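Oxidoreductase, short chain dehydrogenase/reductase family protein (Bifidobacterium adolescentis L2-32, PDB 6OW4) catalyses, as an NADH-dependent short-chain dehydrogenase/reductase, the interconversion of the 20-keto and 20beta-hydroxyl groups of steroids. Local coordinates at the interface of chains A and B and the interface of chains A and C. Coordinates in Å, arbitrary orientation; residue numbers count along the deposited sequence, not the author numbering. Chains: chain A/B/C, Oxidoreductase, short chain dehydrogenase/reductase family protein.

Contact 1: the interface of chains A and B. Residues chain A 21, 279; chain B 232, 254, 258-260, 288.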
# COMPACT_ATOMS: atom_id res chain seq x y z
N TYR A 21 12.42 -11.67 -27.46
CA TYR A 21 11.22 -10.88 -27.04
C TYR A 21 10.25 -10.75 -28.22
O TYR A 21 10.12 -9.67 -28.79
CB TYR A 21 11.64 -9.50 -26.53
CG TYR A 21 12.53 -9.51 -25.31
CD1 TYR A 21 12.13 -10.12 -24.13
CD2 TYR A 21 13.76 -8.87 -25.31
CE1 TYR A 21 12.94 -10.12 -23.00
CE2 TYR A 21 14.58 -8.86 -24.20
CZ TYR A 21 14.17 -9.48 -23.03
OH TYR A 21 14.96 -9.48 -21.92
N TYR A 279 4.98 -13.67 -15.97
CA TYR A 279 5.79 -12.49 -15.59
C TYR A 279 5.26 -11.87 -14.29
O TYR A 279 5.67 -10.74 -13.96
CB TYR A 279 5.85 -11.47 -16.73
CG TYR A 279 7.04 -10.54 -16.67
CD1 TYR A 279 8.33 -11.05 -16.71
CD2 TYR A 279 6.88 -9.17 -16.57
CE1 TYR A 279 9.43 -10.21 -16.65
CE2 TYR A 279 7.98 -8.32 -16.50
CZ TYR A 279 9.26 -8.84 -16.55
OH TYR A 279 10.34 -8.01 -16.49
N TYR B 232 8.82 -3.71 -16.94
CA TYR B 232 9.58 -3.53 -18.21
C TYR B 232 9.11 -4.58 -19.22
O TYR B 232 9.51 -5.75 -19.10
CB TYR B 232 11.08 -3.63 -17.95
CG TYR B 232 11.64 -2.51 -17.11
CD1 TYR B 232 11.69 -1.21 -17.60
CD2 TYR B 232 12.09 -2.73 -15.82
CE1 TYR B 232 12.19 -0.17 -16.83
CE2 TYR B 232 12.59 -1.70 -15.04
CZ TYR B 232 12.65 -0.41 -15.55
OH TYR B 232 13.14 0.61 -14.79
N VAL B 254 15.30 -6.32 -11.36
CA VAL B 254 14.21 -7.24 -11.79
C VAL B 254 14.67 -8.68 -11.53
O VAL B 254 15.48 -9.21 -12.29
CB VAL B 254 13.82 -7.02 -13.26
CG1 VAL B 254 12.75 -8.00 -13.73
CG2 VAL B 254 13.38 -5.59 -13.52
N ARG B 258 14.78 -10.36 -16.99
CA ARG B 258 14.31 -10.30 -18.40
C ARG B 258 13.11 -9.34 -18.49
O ARG B 258 12.39 -9.20 -17.47
CB ARG B 258 13.95 -11.69 -18.92
CG ARG B 258 12.69 -12.32 -18.32
CD ARG B 258 12.25 -13.51 -19.15
NE ARG B 258 11.06 -14.19 -18.64
CZ ARG B 258 9.81 -13.76 -18.77
NH1 ARG B 258 9.55 -12.61 -19.38
NH2 ARG B 258 8.81 -14.47 -18.28
N PHE B 259 12.92 -8.71 -19.65
CA PHE B 259 11.71 -7.92 -19.98
C PHE B 259 10.52 -8.87 -20.09
O PHE B 259 10.72 -10.04 -20.50
CB PHE B 259 11.87 -7.14 -21.29
CG PHE B 259 12.64 -5.85 -21.18
CD1 PHE B 259 13.96 -5.84 -20.76
CD2 PHE B 259 12.06 -4.64 -21.52
CE1 PHE B 259 14.68 -4.66 -20.67
CE2 PHE B 259 12.77 -3.46 -21.44
CZ PHE B 259 14.08 -3.47 -21.01
N GLY B 260 9.33 -8.40 -19.74
CA GLY B 260 8.06 -9.07 -20.08
C GLY B 260 7.83 -9.01 -21.58
O GLY B 260 8.44 -8.15 -22.24
N ASP B 288 5.54 -7.20 -13.44
CA ASP B 288 6.85 -6.49 -13.45
C ASP B 288 8.02 -7.46 -13.20
O ASP B 288 9.15 -6.96 -12.99
CB ASP B 288 6.84 -5.36 -12.41
CG ASP B 288 6.60 -5.83 -10.99
OD1 ASP B 288 6.70 -7.06 -10.74
OD2 ASP B 288 6.31 -4.97 -10.13
O HOH W 1 9.81 -5.69 -15.28
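A:Tyr279 pushes its phenol against the B:Arg258-B:Gly260 backbone, and here this patch of the two-fold interface between two copies of the enzyme, which may contribute to subunit pairing, is tight. B:Gly260 CA sits over the centre of one ring face, 3.5 Å from the centroid, a CH-pi contact where the lack of a side chain probably lets the ring come so close. At the ring's end, A:Tyr279 OH donates to the carbonyl oxygen B:Arg258 O at 2.6 Å, in the carbonyl plane. CG opposite the backbone N (chi1 -157°) sends the ring out to this strip. The B:Arg258 side chain runs antiparallel alongside, its guanidinium turned 34° from the ring and its NH1 hydrogen-bonded to B:Phe259 O at 3.0 Å. A phenylalanine in place of A:Tyr279 would probably keep the packing on B:Gly260 but leave B:Arg258 O without this hydroxyl donor. A:Tyr21 makes a sparser contact: its ring takes B:Phe259 CB over one face, 4.0 Å from the centroid, the side chains crossing near a right angle. Its hydroxyl A:Tyr21 OH accepts a fairly straight bond from B:Phe259 N at 3.1 Å. Past A:Tyr279 OH the fit is looser: bound water 1, 2.7 Å from that oxygen, also hydrogen-bonds to B:Tyr232 N and B:Asp288 O.

Contact 2: the interface of chains A and C. Residues chain A 213, 216-217; chain C 138, 194-197.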
# COMPACT_ATOMS: atom_id res chain seq x y z
N TYR A 213 9.73 -12.12 -0.41
CA TYR A 213 11.16 -12.49 -0.29
C TYR A 213 11.47 -13.67 -1.22
O TYR A 213 12.46 -13.60 -1.97
CB TYR A 213 11.56 -12.87 1.14
CG TYR A 213 12.95 -13.44 1.16
CD1 TYR A 213 14.06 -12.61 1.11
CD2 TYR A 213 13.17 -14.81 1.10
CE1 TYR A 213 15.35 -13.13 1.07
CE2 TYR A 213 14.45 -15.34 1.05
CZ TYR A 213 15.54 -14.49 1.04
OH TYR A 213 16.81 -14.99 0.99
N ALA A 216 11.72 -12.95 -4.91
CA ALA A 216 13.02 -12.30 -5.21
C ALA A 216 14.16 -13.32 -5.13
O ALA A 216 15.04 -13.29 -6.01
CB ALA A 216 13.26 -11.15 -4.27
N ALA A 217 14.14 -14.18 -4.11
CA ALA A 217 15.21 -15.15 -3.79
C ALA A 217 15.21 -16.32 -4.80
O ALA A 217 16.31 -16.79 -5.13
CB ALA A 217 15.06 -15.65 -2.38
N GLN C 138 16.08 -18.14 1.75
CA GLN C 138 15.03 -19.05 1.23
C GLN C 138 15.11 -20.40 1.97
O GLN C 138 14.04 -21.03 2.15
CB GLN C 138 15.13 -19.23 -0.29
CG GLN C 138 16.40 -19.92 -0.78
CD GLN C 138 17.55 -18.97 -1.01
OE1 GLN C 138 17.52 -17.81 -0.61
NE2 GLN C 138 18.59 -19.47 -1.65
N PRO C 194 18.40 -10.52 -3.04
CA PRO C 194 17.94 -9.93 -1.78
C PRO C 194 18.84 -10.30 -0.59
O PRO C 194 19.53 -11.29 -0.67
CB PRO C 194 16.55 -10.55 -1.63
CG PRO C 194 16.71 -11.95 -2.20
CD PRO C 194 17.71 -11.78 -3.34
N THR C 195 18.79 -9.50 0.48
CA THR C 195 19.50 -9.77 1.77
C THR C 195 18.78 -10.90 2.50
O THR C 195 17.59 -11.12 2.27
CB THR C 195 19.58 -8.52 2.65
OG1 THR C 195 18.26 -8.14 3.03
CG2 THR C 195 20.27 -7.35 1.98
N PRO C 196 19.46 -11.65 3.40
CA PRO C 196 18.79 -12.64 4.23
C PRO C 196 17.88 -12.01 5.29
O PRO C 196 18.31 -11.80 6.41
CB PRO C 196 19.97 -13.40 4.87
CG PRO C 196 21.09 -12.38 4.91
CD PRO C 196 20.91 -11.59 3.63
N VAL C 197 16.63 -11.72 4.91
CA VAL C 197 15.59 -11.08 5.77
C VAL C 197 14.23 -11.77 5.53
O VAL C 197 13.20 -11.07 5.59
CB VAL C 197 15.51 -9.56 5.54
CG1 VAL C 197 16.77 -8.85 6.01
CG2 VAL C 197 15.23 -9.21 4.08
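A:Tyr213 enters between C:Gln138 and C:Pro194 from helix 198-217, the helix that carries the catalytic Tyr-x-x-x-Lys motif of the short-chain dehydrogenases at Tyr200 and Lys204. This helix-and-loop patch is part of the two-fold A-C interface, which probably belongs to the enzyme's oligomer. C:Pro194 comes in from one face, at the rim: its CG is 3.7 Å from A:Tyr213 CE1, the two side chains crossing at about a right angle. The same ring carbon, A:Tyr213 CE1, comes to 3.2 Å from the carbonyl oxygen C:Thr195 O. At the opposite edge C:Gln138 CA lies in the ring plane, 3.8 Å from A:Tyr213 CE2. The hydroxyl A:Tyr213 OH gives a weak hydrogen bond to the amide oxygen C:Gln138 OE1 at 3.3 Å. Ring and amide planes are 27° apart, and the bend of the glutamine at chi2 (-87°) brings OE1 back toward the hydroxyl. A turn along the helix, A:Ala217 continues the surface: its CA packs on C:Pro194 CG at 3.9 Å, while its methyl CB meets C:Gln138 OE1 at 3.7 Å. With CG of A:Tyr213 opposite the backbone N (chi1 171°), the ring projects from the helix toward chain C. A:Ala216 adds a marginal contact to the proline. Behind the first shell, C:Pro194 ends the short strand 193-194, and C:Thr195, C:Pro196 and C:Val197 lead directly into chain C's own copy of helix 198-217.

Contact 3: the interface of chains A and B. Residues chain A 23-24; chain B 55-56, 234-236, 262.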
# COMPACT_ATOMS: atom_id res chain seq x y z
N LEU A 23 7.14 -9.92 -30.44
CA LEU A 23 6.20 -8.77 -30.33
C LEU A 23 4.75 -9.25 -30.53
O LEU A 23 3.86 -8.72 -29.84
CB LEU A 23 6.57 -7.69 -31.35
CG LEU A 23 7.56 -6.63 -30.86
CD1 LEU A 23 8.89 -7.26 -30.48
CD2 LEU A 23 7.76 -5.55 -31.90
N ASP A 24 4.53 -10.21 -31.44
CA ASP A 24 3.17 -10.66 -31.86
C ASP A 24 3.15 -12.18 -32.06
O ASP A 24 3.21 -12.62 -33.22
CB ASP A 24 2.73 -9.92 -33.12
CG ASP A 24 2.75 -8.40 -32.98
OD1 ASP A 24 3.83 -7.81 -33.21
OD2 ASP A 24 1.71 -7.83 -32.64
N ARG B 55 -2.45 -4.19 -29.26
CA ARG B 55 -2.80 -5.14 -30.36
C ARG B 55 -2.81 -6.58 -29.83
O ARG B 55 -3.70 -7.35 -30.25
CB ARG B 55 -1.85 -4.98 -31.55
CG ARG B 55 -0.40 -5.36 -31.30
CD ARG B 55 0.50 -4.86 -32.42
NE ARG B 55 1.91 -5.10 -32.16
CZ ARG B 55 2.86 -4.17 -32.08
NH1 ARG B 55 2.59 -2.89 -32.24
NH2 ARG B 55 4.11 -4.54 -31.84
N ASN B 56 -1.89 -6.92 -28.93
CA ASN B 56 -1.75 -8.28 -28.35
C ASN B 56 -2.93 -8.57 -27.43
O ASN B 56 -3.49 -9.69 -27.51
CB ASN B 56 -0.40 -8.46 -27.64
CG ASN B 56 0.73 -8.71 -28.62
OD1 ASN B 56 1.00 -9.85 -28.98
ND2 ASN B 56 1.39 -7.65 -29.05
N TRP B 234 9.04 -5.49 -23.26
CA TRP B 234 9.61 -5.27 -24.61
C TRP B 234 8.48 -5.29 -25.64
O TRP B 234 8.21 -6.37 -26.21
CB TRP B 234 10.69 -6.31 -24.92
CG TRP B 234 11.50 -5.99 -26.13
CD1 TRP B 234 11.23 -6.34 -27.42
CD2 TRP B 234 12.71 -5.21 -26.17
NE1 TRP B 234 12.20 -5.85 -28.26
CE2 TRP B 234 13.11 -5.15 -27.52
CE3 TRP B 234 13.48 -4.57 -25.20
CZ2 TRP B 234 14.26 -4.47 -27.92
CZ3 TRP B 234 14.62 -3.90 -25.59
CH2 TRP B 234 15.00 -3.85 -26.94
N SER B 235 7.82 -4.14 -25.84
CA SER B 235 6.56 -3.99 -26.62
C SER B 235 6.85 -3.59 -28.07
O SER B 235 5.97 -3.80 -28.92
CB SER B 235 5.63 -3.01 -25.96
OG SER B 235 6.27 -1.75 -25.79
N GLY B 236 8.04 -3.04 -28.34
CA GLY B 236 8.43 -2.48 -29.65
C GLY B 236 8.69 -0.98 -29.58
O GLY B 236 9.21 -0.43 -30.57
N ASN B 262 4.58 -8.97 -24.67
CA ASN B 262 3.21 -8.41 -24.86
C ASN B 262 2.16 -9.46 -24.48
O ASN B 262 1.10 -9.06 -23.95
CB ASN B 262 2.99 -7.92 -26.29
CG ASN B 262 3.89 -6.75 -26.67
OD1 ASN B 262 4.08 -5.83 -25.88
ND2 ASN B 262 4.43 -6.79 -27.87
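A:Leu23 and A:Asp24 present a carbonyl, an isobutyl group and a carboxylate to chain B. Two asparagine amides converge on the carbonyl oxygen A:Leu23 O from different directions. B:Asn262 ND2 donates at 2.8 Å, almost straight, in the carbonyl plane and on a lone pair, with the oxygen also in its amide plane. B:Asn56 ND2, likewise 2.8 Å from A:Leu23 O, comes nearly along the C=O axis in a more bent bond, with the oxygen 23° out of the B:Asn56 amide plane. The next residue meets B:Arg55 nearly at a right angle. A:Asp24 OD2 sits at the edge of the B:Arg55 guanidinium, close to its plane, and takes NE on its syn lone pair at 2.8 Å, a bent salt bridge whose flat groups are 27° apart. Extended from CG to NE, the arginine chain carries its guanidinium to the carboxylate, and NH2 also comes near the leucine. The A:Leu23 branches divide: CD2 rests on B:Gly236 CA at 3.9 Å, CD1 on B:Trp234 CD1 at 4.0 Å. B:Arg55 and B:Asn56 lie near the start of helix 52-63, just after the glycine-rich Rossmann loop, and B:Ser235 itself binds NAD. The N-terminal segment of one subunit thus packs beside the cofactor site of its neighbour, and may steady the loops that frame it.

Contacts 1 and 3 are two patches of one A-B interface, their C-alpha centres about 12 Å apart. They are joined by the N-terminal segment of chain A, which supplies A:Tyr21 to contact 1 and A:Leu23 and A:Asp24 to contact 3. Both also use the 232-236 and 258-262 stretches of chain B. Contact 2 belongs to the separate A-C interface, with its centre about 20 Å from contact 1 and 31 Å from contact 3. As both interfaces are two-fold symmetric, together they can close the deposited four-chain assembly, consistent with the tetramers common in this family.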